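Local coordinates for protein glycosyl hydrolase (Rhizobium leguminosarum bv. trifolii, PDB 5NDX) that probably hydrolyses O-glycosidic bonds as a family 39 glycoside hydrolase, a bacterial iduronidase orthologous to human α-L-iduronidase, at residues T536-E541 and L554-G559; A603-D608 and E615-R620. The protein carries 2 engineered substitutions. All blocks are in the same frame, centred on the assembly; numbering follows the deposited sequence.

Both contacts lie in the C-terminal beta sandwich, whose strand order is that of a fibronectin type III domain, away from the substrate pocket. Contact 1 pairs the first two strands of the three-stranded sheet; contact 2 pairs the last two of the four-stranded sheet facing it. Their centres are about 10 Å apart, and the sheets meet where Trp556 CE2 lies 3.5 Å from Val604 CG1 and where Leu538 packs on Leu618 and the backbone of 619-620. Each is partly buried: Leu554, Trp556 and Val604 are buried, while Leu538 and Leu618 stay partly exposed. Contact 1 relies on backbone bonds, apolar packing and a bulge; contact 2, smaller and at a sheet edge, adds a disulfide.

Contact 1 of 2, residues T536-E541 and L554-G559; sequences TGLVVE and LFWAAG
The indole of Trp556 and the phenyl ring of Phe555 leave neighbouring positions of one strand for two different surroundings. Trp556, with CG in the crowded position between its backbone N and carbonyl carbon (chi1 65°), carries its ring past Leu538 to the opposing sheet; Leu538 CD1 approaches it obliquely, 4.1 Å from Trp556 CE3, while Tyr567 of that sheet meets it edge-to-face. Phe555, with CG anti to the backbone N, shares its face of the sheet with Val539 and inclines its ring against His88.

The strands run antiparallel. Val539 N donates to Phe555 O over 2.8 Å in a nearly straight bond along the C=O axis, and Phe555 N returns a bond to Val539 O in the carbonyl plane. Farther along, Thr536 N reaches Ala557 O at 3.0 Å from 27° above the carbonyl plane, answered by Ala557 N to Thr536 O. Between these two pairs Gly537, at positive phi (69°), and Leu538 form a beta bulge that shifts the register by one. Leu538 CA lies 3.5 Å from Phe555 O, so this carbonyl receives a weak C-H contact beside the amide bond. Leu538 CD1 also crosses to Leu554 CB, 4.1 Å away.

At the outer end, Thr536 OG1 lies 3.6 Å from Ala557 CB, and a water 2.5 Å from Thr536 OG1 donates to Ala558 O at 2.7 Å.

The chemistry is thus divided: backbone amides carry the pairing, leucines and the tryptophan make an apolar inner layer, and water bridges the exposed end. Trp556 O, turned from this partner, is satisfied by Thr589 and Arg89, so the hairpin is joined both to the third strand of its sheet and, through Arg89 and His88, to the catalytic domain.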
loop_
_atom_site.group_PDB
_atom_site.type_symbol
_atom_site.label_atom_id
_atom_site.label_comp_id
_atom_site.label_asym_id
_atom_site.label_seq_id
_atom_site.Cartn_x
_atom_site.Cartn_y
_atom_site.Cartn_z
ATOM N N THR A 536 16.884 1.303 -14.023
ATOM C CA THR A 536 17.280 -0.015 -14.477
ATOM C C THR A 536 16.115 -0.948 -14.686
ATOM O O THR A 536 15.027 -0.736 -14.128
ATOM C CB THR A 536 18.239 -0.683 -13.482
ATOM O OG1 THR A 536 17.575 -0.974 -12.250
ATOM C CG2 THR A 536 19.452 0.211 -13.200
ATOM N N GLY A 537 16.346 -2.009 -15.453
ATOM C CA GLY A 537 15.384 -3.135 -15.485
ATOM C C GLY A 537 14.047 -2.783 -16.157
ATOM O O GLY A 537 13.004 -3.171 -15.678
ATOM N N LEU A 538 14.082 -2.055 -17.268
ATOM C CA LEU A 538 12.859 -1.634 -17.922
ATOM C C LEU A 538 12.168 -2.802 -18.576
ATOM O O LEU A 538 12.773 -3.403 -19.432
ATOM C CB LEU A 538 13.138 -0.616 -19.005
ATOM C CG LEU A 538 11.941 -0.148 -19.845
ATOM C CD1 LEU A 538 10.883 0.492 -18.964
ATOM C CD2 LEU A 538 12.388 0.857 -20.882
ATOM N N VAL A 539 10.910 -3.080 -18.200
ATOM C CA VAL A 539 10.024 -4.117 -18.791
ATOM C C VAL A 539 8.842 -3.396 -19.492
ATOM O O VAL A 539 8.272 -2.439 -18.931
ATOM C CB VAL A 539 9.475 -5.055 -17.663
ATOM C CG1 VAL A 539 8.553 -6.170 -18.191
ATOM C CG2 VAL A 539 10.611 -5.700 -16.877
ATOM N N VAL A 540 8.472 -3.834 -20.698
ATOM C CA VAL A 540 7.408 -3.240 -21.489
ATOM C C VAL A 540 6.435 -4.337 -21.829
ATOM O O VAL A 540 6.845 -5.392 -22.296
ATOM C CB VAL A 540 7.907 -2.640 -22.794
ATOM C CG1 VAL A 540 6.740 -2.008 -23.560
ATOM C CG2 VAL A 540 8.988 -1.616 -22.507
ATOM N N GLU A 541 5.152 -4.145 -21.551
ATOM C CA GLU A 541 4.153 -5.133 -21.928
ATOM C C GLU A 541 2.971 -4.525 -22.590
ATOM O O GLU A 541 2.512 -3.434 -22.199
ATOM C CB GLU A 541 3.626 -5.837 -20.728
ATOM C CG GLU A 541 4.655 -6.699 -20.093
ATOM C CD GLU A 541 4.133 -7.231 -18.819
ATOM O OE1 GLU A 541 2.930 -7.547 -18.789
ATOM O OE2 GLU A 541 4.916 -7.303 -17.850
ATOM N N LEU A 554 4.863 0.175 -18.818
ATOM C CA LEU A 554 6.283 0.183 -18.495
ATOM C C LEU A 554 6.452 0.034 -16.984
ATOM O O LEU A 554 5.688 0.653 -16.181
ATOM C CB LEU A 554 6.928 1.489 -18.953
ATOM C CG LEU A 554 7.272 1.702 -20.424
ATOM C CD1 LEU A 554 6.030 1.600 -21.288
ATOM C CD2 LEU A 554 7.932 3.060 -20.667
ATOM N N PHE A 555 7.449 -0.745 -16.589
ATOM C CA PHE A 555 7.825 -0.980 -15.181
ATOM C C PHE A 555 9.350 -0.981 -15.145
ATOM O O PHE A 555 9.963 -1.522 -16.045
ATOM C CB PHE A 555 7.283 -2.337 -14.716
ATOM C CG PHE A 555 7.642 -2.693 -13.302
ATOM C CD1 PHE A 555 7.175 -1.906 -12.215
ATOM C CD2 PHE A 555 8.405 -3.863 -13.016
ATOM C CE1 PHE A 555 7.445 -2.278 -10.881
ATOM C CE2 PHE A 555 8.715 -4.219 -11.687
ATOM C CZ PHE A 555 8.228 -3.425 -10.609
ATOM N N TRP A 556 9.947 -0.371 -14.125
ATOM C CA TRP A 556 11.389 -0.276 -13.997
ATOM C C TRP A 556 11.749 -0.162 -12.538
ATOM O O TRP A 556 10.867 -0.247 -11.687
ATOM C CB TRP A 556 11.939 0.878 -14.842
ATOM C CG TRP A 556 11.534 2.230 -14.465
ATOM C CD1 TRP A 556 12.185 3.082 -13.646
ATOM C CD2 TRP A 556 10.400 2.934 -14.966
ATOM N NE1 TRP A 556 11.520 4.274 -13.586
ATOM C CE2 TRP A 556 10.419 4.213 -14.387
ATOM C CE3 TRP A 556 9.349 2.591 -15.821
ATOM C CZ2 TRP A 556 9.416 5.158 -14.615
ATOM C CZ3 TRP A 556 8.370 3.568 -16.105
ATOM C CH2 TRP A 556 8.422 4.836 -15.481
ATOM N N ALA A 557 13.027 0.017 -12.231
ATOM C CA ALA A 557 13.510 0.163 -10.866
ATOM C C ALA A 557 14.321 1.431 -10.806
ATOM O O ALA A 557 14.891 1.843 -11.810
ATOM C CB ALA A 557 14.398 -1.068 -10.483
ATOM N N ALA A 558 14.354 2.068 -9.642
ATOM C CA ALA A 558 15.208 3.231 -9.387
ATOM C C ALA A 558 16.692 2.784 -9.438
ATOM O O ALA A 558 17.005 1.676 -9.035
ATOM C CB ALA A 558 14.896 3.831 -7.981
ATOM N N GLY A 559 17.568 3.648 -9.932
ATOM C CA GLY A 559 18.985 3.369 -10.017
ATOM C C GLY A 559 19.612 3.370 -8.644
ATOM O O GLY A 559 20.625 2.702 -8.414
HETATM O O HOH W 1 18.384 -0.435 -9.956
#

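Contact 2 of 2, residues A603-D608 and E615-R620; sequences AVCARD and ELCLSR. Unlike the reference sequence in segment 603-608: Arg607 (reference His). Unlike the reference sequence in segment 615-620: Leu618 (reference Val), Ser619 (reference Phe). With SO4 (sulfate ion), chain G.
Cys617, Ala603 and Leu618 bury the most surface here. Cys617 swings SG beside its own backbone N, as Cys605 does, and the two sulfurs close a disulfide, Cys605 SG to Cys617 SG 2.1 Å. Its chi3 of 114° makes it right-handed and opens it somewhat beyond a right angle. The covalent tie joins residues next to the hydrogen-bonded pair Val604-Leu618.

Leu618 contributes mainly backbone. Its O accepts Val604 N at 2.8 Å in the carbonyl plane, and the nearly straight return bond runs from Leu618 N to Val604 O. Ala603 CA, 3.2 Å from the same Leu618 O, adds a weaker C-H contact beside the amide bond. Ala603 CB lies 4.4 Å from Cys617 CB.

Away from the pairing, Arg607 holds a sulfate, probably from the crystallisation liquor, end-on, with the sulfur in the guanidinium plane: NH1 binds sulfate O2 at 2.8 Å, NH2 sulfate O3 at 2.6 Å.

Strand 601-607 lies between strand 566-572, bonded to it through Ala603 and Cys605, and the outermost strand 618-620; Val604 and Leu618 face Leu538 of strand 536-545 across the sandwich.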
loop_
_atom_site.group_PDB
_atom_site.type_symbol
_atom_site.label_atom_id
_atom_site.label_comp_id
_atom_site.label_asym_id
_atom_site.label_seq_id
_atom_site.Cartn_x
_atom_site.Cartn_y
_atom_site.Cartn_z
ATOM N N ALA A 603 12.344 5.007 -23.701
ATOM C CA ALA A 603 13.472 5.367 -22.831
ATOM C C ALA A 603 12.911 5.992 -21.524
ATOM O O ALA A 603 11.884 6.675 -21.568
ATOM C CB ALA A 603 14.397 6.362 -23.521
ATOM N N VAL A 604 13.532 5.689 -20.384
ATOM C CA VAL A 604 13.177 6.288 -19.112
ATOM C C VAL A 604 14.406 7.012 -18.558
ATOM O O VAL A 604 15.485 6.416 -18.535
ATOM C CB VAL A 604 12.640 5.221 -18.136
ATOM C CG1 VAL A 604 12.265 5.868 -16.826
ATOM C CG2 VAL A 604 11.402 4.561 -18.711
ATOM N N CYS A 605 14.243 8.289 -18.171
ATOM C CA CYS A 605 15.283 9.125 -17.572
ATOM C C CYS A 605 14.902 9.439 -16.139
ATOM O O CYS A 605 13.730 9.632 -15.855
ATOM C CB CYS A 605 15.415 10.448 -18.354
ATOM S SG CYS A 605 15.667 10.108 -20.145
ATOM N N ALA A 606 15.876 9.512 -15.242
ATOM C CA ALA A 606 15.661 10.047 -13.916
ATOM C C ALA A 606 16.056 11.507 -13.931
ATOM O O ALA A 606 16.944 11.887 -14.706
ATOM C CB ALA A 606 16.430 9.278 -12.866
ATOM N N ARG A 607 15.325 12.320 -13.155
ATOM C CA ARG A 607 15.599 13.741 -12.944
ATOM C C ARG A 607 15.607 14.031 -11.456
ATOM O O ARG A 607 14.710 13.596 -10.743
ATOM C CB ARG A 607 14.568 14.626 -13.602
ATOM C CG ARG A 607 14.838 14.868 -15.064
ATOM C CD ARG A 607 14.264 16.195 -15.546
ATOM N NE ARG A 607 14.417 16.193 -16.997
ATOM C CZ ARG A 607 15.500 16.592 -17.657
ATOM N NH1 ARG A 607 16.537 17.120 -17.018
ATOM N NH2 ARG A 607 15.538 16.490 -18.984
ATOM N N ASP A 608 16.642 14.699 -10.981
ATOM C CA ASP A 608 16.688 15.056 -9.600
ATOM C C ASP A 608 15.973 16.399 -9.423
ATOM O O ASP A 608 15.566 17.048 -10.399
ATOM C CB ASP A 608 18.104 15.051 -9.046
ATOM C CG ASP A 608 19.013 16.124 -9.642
ATOM O OD1 ASP A 608 18.533 17.101 -10.246
ATOM O OD2 ASP A 608 20.248 15.951 -9.475
ATOM N N GLU A 615 22.575 10.921 -16.699
ATOM C CA GLU A 615 23.453 10.917 -17.918
ATOM C C GLU A 615 23.126 9.783 -18.926
ATOM O O GLU A 615 23.219 9.944 -20.142
ATOM C CB GLU A 615 24.932 10.828 -17.499
ATOM C CG GLU A 615 25.548 12.184 -17.168
ATOM C CD GLU A 615 26.829 12.073 -16.350
ATOM O OE1 GLU A 615 27.249 13.099 -15.771
ATOM O OE2 GLU A 615 27.413 10.965 -16.274
ATOM N N LEU A 616 22.715 8.658 -18.368
ATOM C CA LEU A 616 22.189 7.542 -19.084
ATOM C C LEU A 616 20.635 7.592 -18.898
ATOM O O LEU A 616 20.140 7.759 -17.781
ATOM C CB LEU A 616 22.816 6.305 -18.422
ATOM C CG LEU A 616 22.998 4.816 -18.827
ATOM C CD1 LEU A 616 24.294 4.372 -18.153
ATOM C CD2 LEU A 616 21.879 3.806 -18.463
ATOM N N CYS A 617 19.918 7.441 -20.002
ATOM C CA CYS A 617 18.572 6.926 -20.006
ATOM C C CYS A 617 18.580 5.390 -20.133
ATOM O O CYS A 617 19.597 4.818 -20.449
ATOM C CB CYS A 617 17.724 7.691 -21.043
ATOM S SG CYS A 617 17.654 9.454 -20.467
ATOM N N LEU A 618 17.496 4.752 -19.707
ATOM C CA LEU A 618 17.308 3.306 -19.770
ATOM C C LEU A 618 16.376 3.043 -20.937
ATOM O O LEU A 618 15.267 3.562 -20.942
ATOM C CB LEU A 618 16.666 2.800 -18.471
ATOM C CG LEU A 618 16.863 1.335 -18.126
ATOM C CD1 LEU A 618 16.286 0.432 -19.157
ATOM C CD2 LEU A 618 18.339 1.092 -18.107
ATOM N N SER A 619 16.813 2.242 -21.896
ATOM C CA SER A 619 16.045 1.889 -23.095
ATOM C C SER A 619 15.509 0.465 -23.086
ATOM O O SER A 619 15.977 -0.375 -22.309
ATOM C CB SER A 619 16.905 2.040 -24.355
ATOM O OG SER A 619 17.130 3.416 -24.624
ATOM N N ARG A 620 14.466 0.273 -23.906
ATOM C CA ARG A 620 14.018 -1.015 -24.498
ATOM C C ARG A 620 12.579 -0.931 -25.103
ATOM O O ARG A 620 12.117 0.173 -25.403
ATOM C CB ARG A 620 14.248 -2.250 -23.584
ATOM C CG ARG A 620 15.618 -2.898 -23.846
ATOM C CD ARG A 620 15.693 -3.726 -25.135
ATOM N NE ARG A 620 14.896 -3.163 -26.239
ATOM C CZ ARG A 620 14.272 -3.859 -27.197
ATOM N NH1 ARG A 620 13.539 -3.210 -28.100
ATOM N NH2 ARG A 620 14.376 -5.186 -27.285
HETATM S S SO4 G . 18.380 17.560 -20.497
HETATM O O1 SO4 G . 18.850 18.901 -20.932
HETATM O O2 SO4 G . 18.435 17.476 -19.022
HETATM O O3 SO4 G . 16.988 17.353 -20.960
HETATM O O4 SO4 G . 19.249 16.510 -21.079
#